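Local structure of FOKI restriction endonuclease (Planomicrobium okeanokoites, 2FOK) at residues A[176-182]-A[194-200]; A[173-177]-A[243-247]. The protein recognises a specific DNA sequence and cuts both strands at a distance from it, acting as a metal-dependent type IIS restriction endonuclease. All blocks are in the same frame, centred on the assembly; numbering follows the deposited sequence.

Contact 1: residues A[176-182]-A[194-200]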
# COMPACT_ATOMS: atom_id res chain seq x y z
N THR A 176 7.98 5.91 -12.18
CA THR A 176 7.94 4.49 -11.85
C THR A 176 6.76 4.30 -10.91
O THR A 176 6.21 5.27 -10.38
CB THR A 176 9.22 4.02 -11.11
OG1 THR A 176 9.43 4.82 -9.93
CG2 THR A 176 10.43 4.14 -12.01
N LYS A 177 6.39 3.04 -10.71
CA LYS A 177 5.28 2.66 -9.84
C LYS A 177 5.51 3.16 -8.41
O LYS A 177 4.56 3.39 -7.66
CB LYS A 177 5.15 1.14 -9.83
CG LYS A 177 6.45 0.43 -9.43
CD LYS A 177 6.22 -1.05 -9.21
CE LYS A 177 7.26 -1.89 -9.97
NZ LYS A 177 7.35 -3.28 -9.46
N PHE A 178 6.79 3.32 -8.05
CA PHE A 178 7.17 3.78 -6.71
C PHE A 178 6.95 5.27 -6.55
O PHE A 178 6.52 5.72 -5.47
CB PHE A 178 8.65 3.49 -6.43
CG PHE A 178 9.07 2.09 -6.76
CD1 PHE A 178 8.88 1.07 -5.83
CD2 PHE A 178 9.64 1.80 -7.99
CE1 PHE A 178 9.26 -0.23 -6.13
CE2 PHE A 178 10.03 0.50 -8.29
CZ PHE A 178 9.84 -0.51 -7.36
N ASP A 179 7.27 6.04 -7.59
CA ASP A 179 7.10 7.50 -7.58
C ASP A 179 5.63 7.85 -7.63
O ASP A 179 5.23 8.96 -7.26
CB ASP A 179 7.77 8.13 -8.78
CG ASP A 179 9.15 8.62 -8.47
OD1 ASP A 179 9.51 8.63 -7.27
OD2 ASP A 179 9.87 9.00 -9.43
N LEU A 180 4.84 6.91 -8.13
CA LEU A 180 3.41 7.08 -8.24
C LEU A 180 2.78 6.54 -6.97
O LEU A 180 1.92 7.18 -6.38
CB LEU A 180 2.89 6.32 -9.46
CG LEU A 180 3.21 7.01 -10.79
CD1 LEU A 180 3.09 6.02 -11.95
CD2 LEU A 180 2.29 8.19 -10.98
N GLY A 181 3.25 5.37 -6.55
CA GLY A 181 2.71 4.74 -5.35
C GLY A 181 2.76 5.56 -4.08
O GLY A 181 1.87 5.45 -3.24
N LYS A 182 3.79 6.38 -3.92
CA LYS A 182 3.94 7.21 -2.74
C LYS A 182 2.86 8.29 -2.60
O LYS A 182 2.67 8.86 -1.53
CB LYS A 182 5.32 7.86 -2.76
CG LYS A 182 5.67 8.54 -4.07
CD LYS A 182 7.03 9.20 -3.99
CE LYS A 182 7.20 10.21 -5.10
NZ LYS A 182 7.47 11.55 -4.56
N SER A 194 4.71 2.22 0.17
CA SER A 194 5.52 2.41 -1.03
C SER A 194 7.00 2.37 -0.65
O SER A 194 7.40 2.92 0.38
CB SER A 194 5.19 3.76 -1.70
OG SER A 194 5.87 3.92 -2.95
N LEU A 195 7.80 1.70 -1.47
CA LEU A 195 9.23 1.59 -1.22
C LEU A 195 9.99 2.76 -1.84
O LEU A 195 9.84 3.04 -3.03
CB LEU A 195 9.80 0.30 -1.82
CG LEU A 195 9.08 -1.03 -1.65
CD1 LEU A 195 9.81 -2.10 -2.46
CD2 LEU A 195 9.05 -1.41 -0.18
N PRO A 196 10.79 3.46 -1.03
CA PRO A 196 11.57 4.59 -1.57
C PRO A 196 12.34 4.11 -2.80
O PRO A 196 13.16 3.21 -2.71
CB PRO A 196 12.49 4.96 -0.41
CG PRO A 196 11.76 4.51 0.82
CD PRO A 196 11.00 3.28 0.42
N GLU A 197 12.06 4.71 -3.95
CA GLU A 197 12.71 4.33 -5.20
C GLU A 197 14.22 4.33 -5.07
O GLU A 197 14.88 3.33 -5.33
CB GLU A 197 12.27 5.30 -6.31
CG GLU A 197 12.89 5.00 -7.65
CD GLU A 197 12.59 6.08 -8.65
OE1 GLU A 197 13.24 7.15 -8.58
OE2 GLU A 197 11.70 5.86 -9.50
N GLY A 198 14.78 5.48 -4.68
CA GLY A 198 16.22 5.57 -4.52
C GLY A 198 16.77 4.39 -3.73
O GLY A 198 17.78 3.82 -4.11
N ILE A 199 16.10 4.03 -2.64
CA ILE A 199 16.54 2.92 -1.81
C ILE A 199 16.39 1.57 -2.52
O ILE A 199 17.20 0.66 -2.32
CB ILE A 199 15.77 2.88 -0.45
CG1 ILE A 199 16.25 4.04 0.43
CG2 ILE A 199 16.02 1.56 0.27
CD1 ILE A 199 15.51 4.16 1.74
N LEU A 200 15.36 1.43 -3.35
CA LEU A 200 15.18 0.17 -4.06
C LEU A 200 16.18 -0.01 -5.21
O LEU A 200 16.60 -1.12 -5.50
CB LEU A 200 13.74 0.06 -4.59
CG LEU A 200 13.56 -1.23 -5.43
CD1 LEU A 200 12.67 -2.22 -4.69
CD2 LEU A 200 13.00 -0.88 -6.80
O HOH W 1 10.13 7.02 -4.83
O HOH W 2 13.19 9.66 -10.08
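Thr-176 donates from OG1 to Glu-197 OE2 at 2.5 Å. The carboxylate is met on its anti side, 21° out of plane. With chi1 at 56°, the Thr-176 hydroxyl sits between its own N and C. There it takes a weak bond from Asp-179 N and caps helix 177-181. Glu-197 reaches it through a straight chain, CG anti to the backbone N (chi1 180°). Asp-179 OD2 lies 3.6 Å from Glu-197 OE2, their carboxylate planes well turned from each other. A water donates to Glu-197 OE1 and weakly to Asp-179 OD2, probably easing the repulsion. Another water joins Asp-179 OD1 to Glu-197 N.

Phe-178 carries the apolar contacts, its CE1 4.2 Å from Leu-195 CD1. The Leu-200 side chain crosses it at about a right angle, CD2 nearest CZ at a doubtfully short distance. Leu-195 O, a polar neighbour, lies oblique to the ring, 3.6 Å from CD1 of Phe-178. Lys-177 CG of the same segment lies over one ring face, toward the rim. Ser-194 OG approaches Phe-178 O but is bonded to Asp-224.

Helix 177-181 packs against loop 194-196 and the first turn of helix 197-205. The surrounding topology is consistent with a winged-helix variant of the helix-turn-helix fold.

Contact 2: residues A[173-177]-A[243-247]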
# COMPACT_ATOMS: atom_id res chain seq x y z
N GLN A 173 5.56 14.11 -16.90
CA GLN A 173 6.56 13.40 -16.10
C GLN A 173 6.63 11.92 -16.50
O GLN A 173 5.66 11.35 -17.00
CB GLN A 173 6.21 13.48 -14.60
CG GLN A 173 5.90 14.88 -14.06
CD GLN A 173 4.41 15.18 -14.01
OE1 GLN A 173 3.66 14.72 -14.86
NE2 GLN A 173 3.98 15.94 -13.01
N HIS A 174 7.80 11.31 -16.28
CA HIS A 174 8.02 9.90 -16.56
C HIS A 174 8.27 9.26 -15.20
O HIS A 174 9.35 9.41 -14.62
CB HIS A 174 9.25 9.71 -17.44
CG HIS A 174 9.45 8.30 -17.90
ND1 HIS A 174 8.47 7.35 -17.82
CD2 HIS A 174 10.53 7.70 -18.46
CE1 HIS A 174 8.92 6.21 -18.32
NE2 HIS A 174 10.17 6.40 -18.71
N LEU A 175 7.29 8.54 -14.67
CA LEU A 175 7.47 7.96 -13.34
C LEU A 175 7.30 6.45 -13.19
O LEU A 175 6.59 5.80 -13.97
CB LEU A 175 6.53 8.68 -12.36
CG LEU A 175 6.36 10.19 -12.55
CD1 LEU A 175 5.25 10.69 -11.63
CD2 LEU A 175 7.67 10.90 -12.23
N THR A 176 7.98 5.91 -12.18
CA THR A 176 7.94 4.49 -11.85
C THR A 176 6.76 4.30 -10.91
O THR A 176 6.21 5.27 -10.38
CB THR A 176 9.22 4.02 -11.11
OG1 THR A 176 9.43 4.82 -9.93
CG2 THR A 176 10.43 4.14 -12.01
N LYS A 177 6.39 3.04 -10.71
CA LYS A 177 5.28 2.66 -9.84
C LYS A 177 5.51 3.16 -8.41
O LYS A 177 4.56 3.39 -7.66
CB LYS A 177 5.15 1.14 -9.83
CG LYS A 177 6.45 0.43 -9.43
CD LYS A 177 6.22 -1.05 -9.21
CE LYS A 177 7.26 -1.89 -9.97
NZ LYS A 177 7.35 -3.28 -9.46
N GLY A 243 6.77 2.44 -20.32
CA GLY A 243 8.09 2.30 -20.90
C GLY A 243 9.11 2.37 -19.79
O GLY A 243 8.95 3.14 -18.84
N LYS A 244 10.17 1.57 -19.89
CA LYS A 244 11.19 1.55 -18.86
C LYS A 244 11.89 2.89 -18.66
O LYS A 244 12.15 3.63 -19.60
CB LYS A 244 12.23 0.48 -19.17
CG LYS A 244 13.27 0.90 -20.19
CD LYS A 244 13.50 -0.19 -21.21
CE LYS A 244 14.69 -1.04 -20.83
NZ LYS A 244 15.93 -0.23 -20.79
N LYS A 245 12.19 3.18 -17.40
CA LYS A 245 12.89 4.39 -17.02
C LYS A 245 14.31 3.93 -16.72
O LYS A 245 14.51 2.83 -16.21
CB LYS A 245 12.22 5.00 -15.78
CG LYS A 245 12.82 6.29 -15.29
CD LYS A 245 11.71 7.19 -14.74
CE LYS A 245 12.19 8.03 -13.56
NZ LYS A 245 12.30 9.49 -13.88
N GLU A 246 15.30 4.75 -17.05
CA GLU A 246 16.70 4.38 -16.81
C GLU A 246 17.36 5.23 -15.74
O GLU A 246 16.96 6.37 -15.50
CB GLU A 246 17.49 4.48 -18.10
CG GLU A 246 16.92 3.62 -19.22
CD GLU A 246 17.90 2.58 -19.70
OE1 GLU A 246 19.06 2.95 -19.99
OE2 GLU A 246 17.52 1.40 -19.79
N PHE A 247 18.38 4.66 -15.09
CA PHE A 247 19.10 5.36 -14.04
C PHE A 247 20.59 5.06 -14.05
O PHE A 247 21.03 4.04 -14.56
CB PHE A 247 18.54 4.95 -12.67
CG PHE A 247 17.05 5.13 -12.54
CD1 PHE A 247 16.18 4.11 -12.92
CD2 PHE A 247 16.52 6.30 -12.00
CE1 PHE A 247 14.81 4.26 -12.75
CE2 PHE A 247 15.15 6.45 -11.83
CZ PHE A 247 14.30 5.43 -12.20
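Lys-245 and His-174 make the main contact. The polar part is one hydrogen bond, from Lys-245 NZ to His-174 O at 3.0 Å. The donor sits nearly in line with the carbonyl, at a C=O...N angle of 165°.

The second interaction is CH-pi. With CG anti to the backbone N (chi1 -178°), the lysine chain bends at chi2 and lays CD over one face of the imidazole, toward the rim, 4.1 Å from its centroid. The bends at chi3 and chi4 then carry NZ to His-174 O. The two side chains run past each other in opposite directions. With an alanine in place of Lys-245, His-174 O would probably lose this donor and the ring face its packing from CD.

The edge of the ring makes close contacts with backbone carbonyls, not counted as hydrogen bonds. His-174 CE1 is 3.1 Å from Gly-243 O, and NE2 is 3.5 Å from Lys-244 O. Both oxygens lie near the ring plane. ND1 is hydrogen-bonded to Phe-265 O, which helps fix the turn of the ring.

A small apolar contact has Thr-176 CG2 at the Phe-247 ring edge, 4.1 Å from CZ.

The segments belong to the two outer strands of a three-stranded antiparallel sheet. Strand 258-267 runs between them, bonding to Leu-175 through Phe-265 and to Lys-245 through Ile-261. Beyond the sheet, Phe-247 packs on Leu-201 and Glu-197 of helix 197-205.

Overall arrangement
Contact 1 and contact 2 start from the same piece of chain and share Thr-176 and Lys-177. Strand 175-176 runs into helix 177-181, so the chain passes from the sheet edge into the helix, which also packs on strand 258-267. The contact centres are about 11 Å apart. They touch directly: Glu-197 OE2 is 3.8 Å from Phe-247 CZ, and Leu-180 CD2 is 3.9 Å from Leu-175 CD1. All four segments fall in the second subdomain of the recognition region. Contact 1 lies on the side facing the cleavage domain, where Leu-195 touches Ile-423 and Ile-199 touches Met-426 of helix 421-436. Contact 2 is centred about 19 Å from the chain centre, contact 1 about 11 Å.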